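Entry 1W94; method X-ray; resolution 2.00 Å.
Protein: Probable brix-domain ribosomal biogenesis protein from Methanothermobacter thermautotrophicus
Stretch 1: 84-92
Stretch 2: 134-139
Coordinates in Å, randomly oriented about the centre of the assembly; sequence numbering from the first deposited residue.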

# COMPACT_ATOMS: atom_id res chain seq x y z
N LYS A 84 3.98 -11.51 11.79
CA LYS A 84 3.06 -10.38 11.78
C LYS A 84 3.76 -9.14 12.34
O LYS A 84 4.45 -9.21 13.37
CB LYS A 84 1.82 -10.72 12.62
N PRO A 85 3.63 -8.00 11.65
CA PRO A 85 4.21 -6.75 12.20
C PRO A 85 3.57 -6.37 13.55
O PRO A 85 2.36 -6.51 13.71
CB PRO A 85 3.86 -5.70 11.14
CG PRO A 85 3.53 -6.47 9.91
CD PRO A 85 2.99 -7.79 10.34
N GLU A 86 4.37 -5.86 14.47
CA GLU A 86 3.83 -5.37 15.74
C GLU A 86 3.49 -3.89 15.67
O GLU A 86 4.38 -3.04 15.71
CB GLU A 86 4.84 -5.61 16.86
CG GLU A 86 4.29 -5.25 18.22
N LEU A 87 2.21 -3.58 15.55
CA LEU A 87 1.73 -2.20 15.41
C LEU A 87 0.74 -1.81 16.51
O LEU A 87 -0.06 -2.62 16.92
CB LEU A 87 1.07 -1.98 14.05
CG LEU A 87 1.93 -2.02 12.79
CD1 LEU A 87 1.06 -2.03 11.54
CD2 LEU A 87 2.87 -0.82 12.74
N ALA A 88 0.81 -0.56 16.95
CA ALA A 88 -0.09 -0.01 17.96
C ALA A 88 -1.14 0.92 17.35
O ALA A 88 -2.01 1.44 18.05
CB ALA A 88 0.72 0.74 19.05
N ASP A 89 -1.05 1.12 16.04
CA ASP A 89 -1.92 2.04 15.32
C ASP A 89 -1.89 1.75 13.82
O ASP A 89 -1.00 1.03 13.33
CB ASP A 89 -1.48 3.50 15.56
N LYS A 90 -2.88 2.29 13.10
CA LYS A 90 -2.85 2.43 11.64
C LYS A 90 -1.55 3.10 11.22
O LYS A 90 -1.17 4.13 11.77
CB LYS A 90 -4.05 3.26 11.14
CG LYS A 90 -5.40 2.59 11.32
CD LYS A 90 -6.54 3.55 10.91
N ALA A 91 -0.87 2.54 10.22
CA ALA A 91 0.41 3.10 9.81
C ALA A 91 0.19 4.21 8.77
O ALA A 91 0.53 4.06 7.60
CB ALA A 91 1.30 2.00 9.27
N VAL A 92 -0.41 5.32 9.20
CA VAL A 92 -0.74 6.36 8.24
C VAL A 92 0.27 7.51 8.30
O VAL A 92 0.04 8.59 7.75
CB VAL A 92 -2.20 6.87 8.42
CG1 VAL A 92 -3.18 5.75 8.16
CG2 VAL A 92 -2.42 7.41 9.83
N GLU A 134 9.67 1.31 3.92
CA GLU A 134 9.82 0.32 4.96
C GLU A 134 8.96 0.68 6.17
O GLU A 134 9.00 1.80 6.67
CB GLU A 134 11.26 0.22 5.37
CG GLU A 134 11.46 -0.53 6.66
CD GLU A 134 12.75 -1.28 6.65
OE1 GLU A 134 13.75 -0.70 6.17
OE2 GLU A 134 12.76 -2.45 7.11
N LEU A 135 8.22 -0.31 6.64
CA LEU A 135 7.39 -0.14 7.81
C LEU A 135 8.25 -0.23 9.06
O LEU A 135 9.05 -1.18 9.22
CB LEU A 135 6.28 -1.21 7.83
CG LEU A 135 5.28 -1.16 8.99
CD1 LEU A 135 4.61 0.19 8.98
CD2 LEU A 135 4.24 -2.29 8.87
N MSE A 136 8.11 0.77 9.94
CA MSE A 136 8.70 0.77 11.25
C MSE A 136 7.60 0.37 12.22
O MSE A 136 6.50 0.90 12.16
CB MSE A 136 9.24 2.15 11.62
CG MSE A 136 10.29 2.73 10.65
SE MSE A 136 11.75 1.46 10.27
CE MSE A 136 12.90 1.77 11.73
N ASP A 137 7.90 -0.55 13.13
CA ASP A 137 6.87 -1.06 14.04
C ASP A 137 6.64 -0.18 15.29
O ASP A 137 7.19 0.92 15.40
CB ASP A 137 7.12 -2.53 14.40
CG ASP A 137 8.37 -2.74 15.20
OD1 ASP A 137 8.85 -1.81 15.91
OD2 ASP A 137 8.89 -3.89 15.13
N ALA A 138 5.83 -0.69 16.21
CA ALA A 138 5.45 0.05 17.43
C ALA A 138 6.64 0.43 18.31
O ALA A 138 6.49 1.21 19.25
CB ALA A 138 4.45 -0.76 18.25
N ARG A 139 7.81 -0.14 18.03
CA ARG A 139 9.01 0.20 18.77
C ARG A 139 9.96 1.05 17.92
O ARG A 139 11.07 1.39 18.35
CB ARG A 139 9.72 -1.06 19.25
CG ARG A 139 8.79 -1.99 20.01
CD ARG A 139 9.46 -3.28 20.46
NE ARG A 139 8.47 -4.17 21.07
CZ ARG A 139 8.29 -4.33 22.37
NH1 ARG A 139 9.06 -3.66 23.24
NH2 ARG A 139 7.35 -5.16 22.82
O HOH W 1 7.19 -5.88 14.17

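What holds the two backbones together? One direct hydrogen bond crosses between the stretches: the amide N of Ala138 donates to the carbonyl O of Glu86 over 2.8 Å, with an N-H...O angle of 165°. The short length and nearly straight approach mark it as a strong bond. It forms just beyond the strand that ends stretch 2's regular structure at residue 136, and stretch 1 is irregular throughout, so this is a bond between two loops rather than a rung of a sheet. The chains are nearest around this point, with the CA of Leu87 lying 4.8 Å from the CA of Ala138, and they spread toward the other end, where the CA atoms of Ala91 and Leu135 stand 8.0 Å apart. Side chains fill the wider gap.

How does Leu135 fill it? Leu135 has more area covered by the other stretch than any residue here, 69 Å², and its CA-to-CB bond points toward stretch 1. With chi1 in t and chi2 in p, Leu135 CD1 reaches Ala91 and Leu135 CD2 reaches Pro85, while Leu87 lies against both methyls. Leu135 CD1 rests against the CB of Ala91 at 3.8 Å and lies 4.3 Å from the CD2 of Leu87; Leu135 CD2 lies 4.1 Å from the CB of Pro85 and 4.2 Å from the CD1 of Leu87. These are van der Waals contacts among apolar groups, favoured because they keep hydrocarbon away from water. Ala91 is buried and points its own CB toward stretch 2, so a single methyl meets the leucine where the backbones have already parted.

Why is Glu86 so well covered when its carboxylate is not even modelled? Its shortest contacts are made by its backbone; of the modelled side chain, CG of Glu86 comes within 4.5 Å of CB of Ala138. Besides accepting the bond from Ala138, Glu86 O lies 3.1 Å from the CB of Asp137, a close contact beside the hydrogen bond. Glu86 N donates to a water 2.8 Å from that N, and the same water donates to the OD2 of Asp137, again over 2.8 Å. The peptide groups on the two sides of Glu86 CA are thus both tied to stretch 2, one directly and one through water. Asp137 also turns back on its own chain: Asp137 OD1 accepts a hydrogen bond from the N of Arg139 at 2.9 Å, a bond within stretch 2 that spans the residue whose amide binds Glu86.

What does Ala138 add beyond its amide? Ala138 CB points toward stretch 1 and settles beside the backbone there, 4.2 Å from the CA of Leu87 and 3.9 Å from the N of Ala88. The methyls of the two alanines also meet, with 4.1 Å between the CB of Ala88 and the CB of Ala138. Leu87 sets out sideways, but the end of its side chain comes nearer to stretch 2: Leu87 CD2 lies 4.2 Å from the CA of Asp137 and 4.1 Å from the O of Met136, the selenomethionine, whose CA-to-CB bond points away. Leu87 therefore links the small alanine contact to the larger apolar cluster around Leu135.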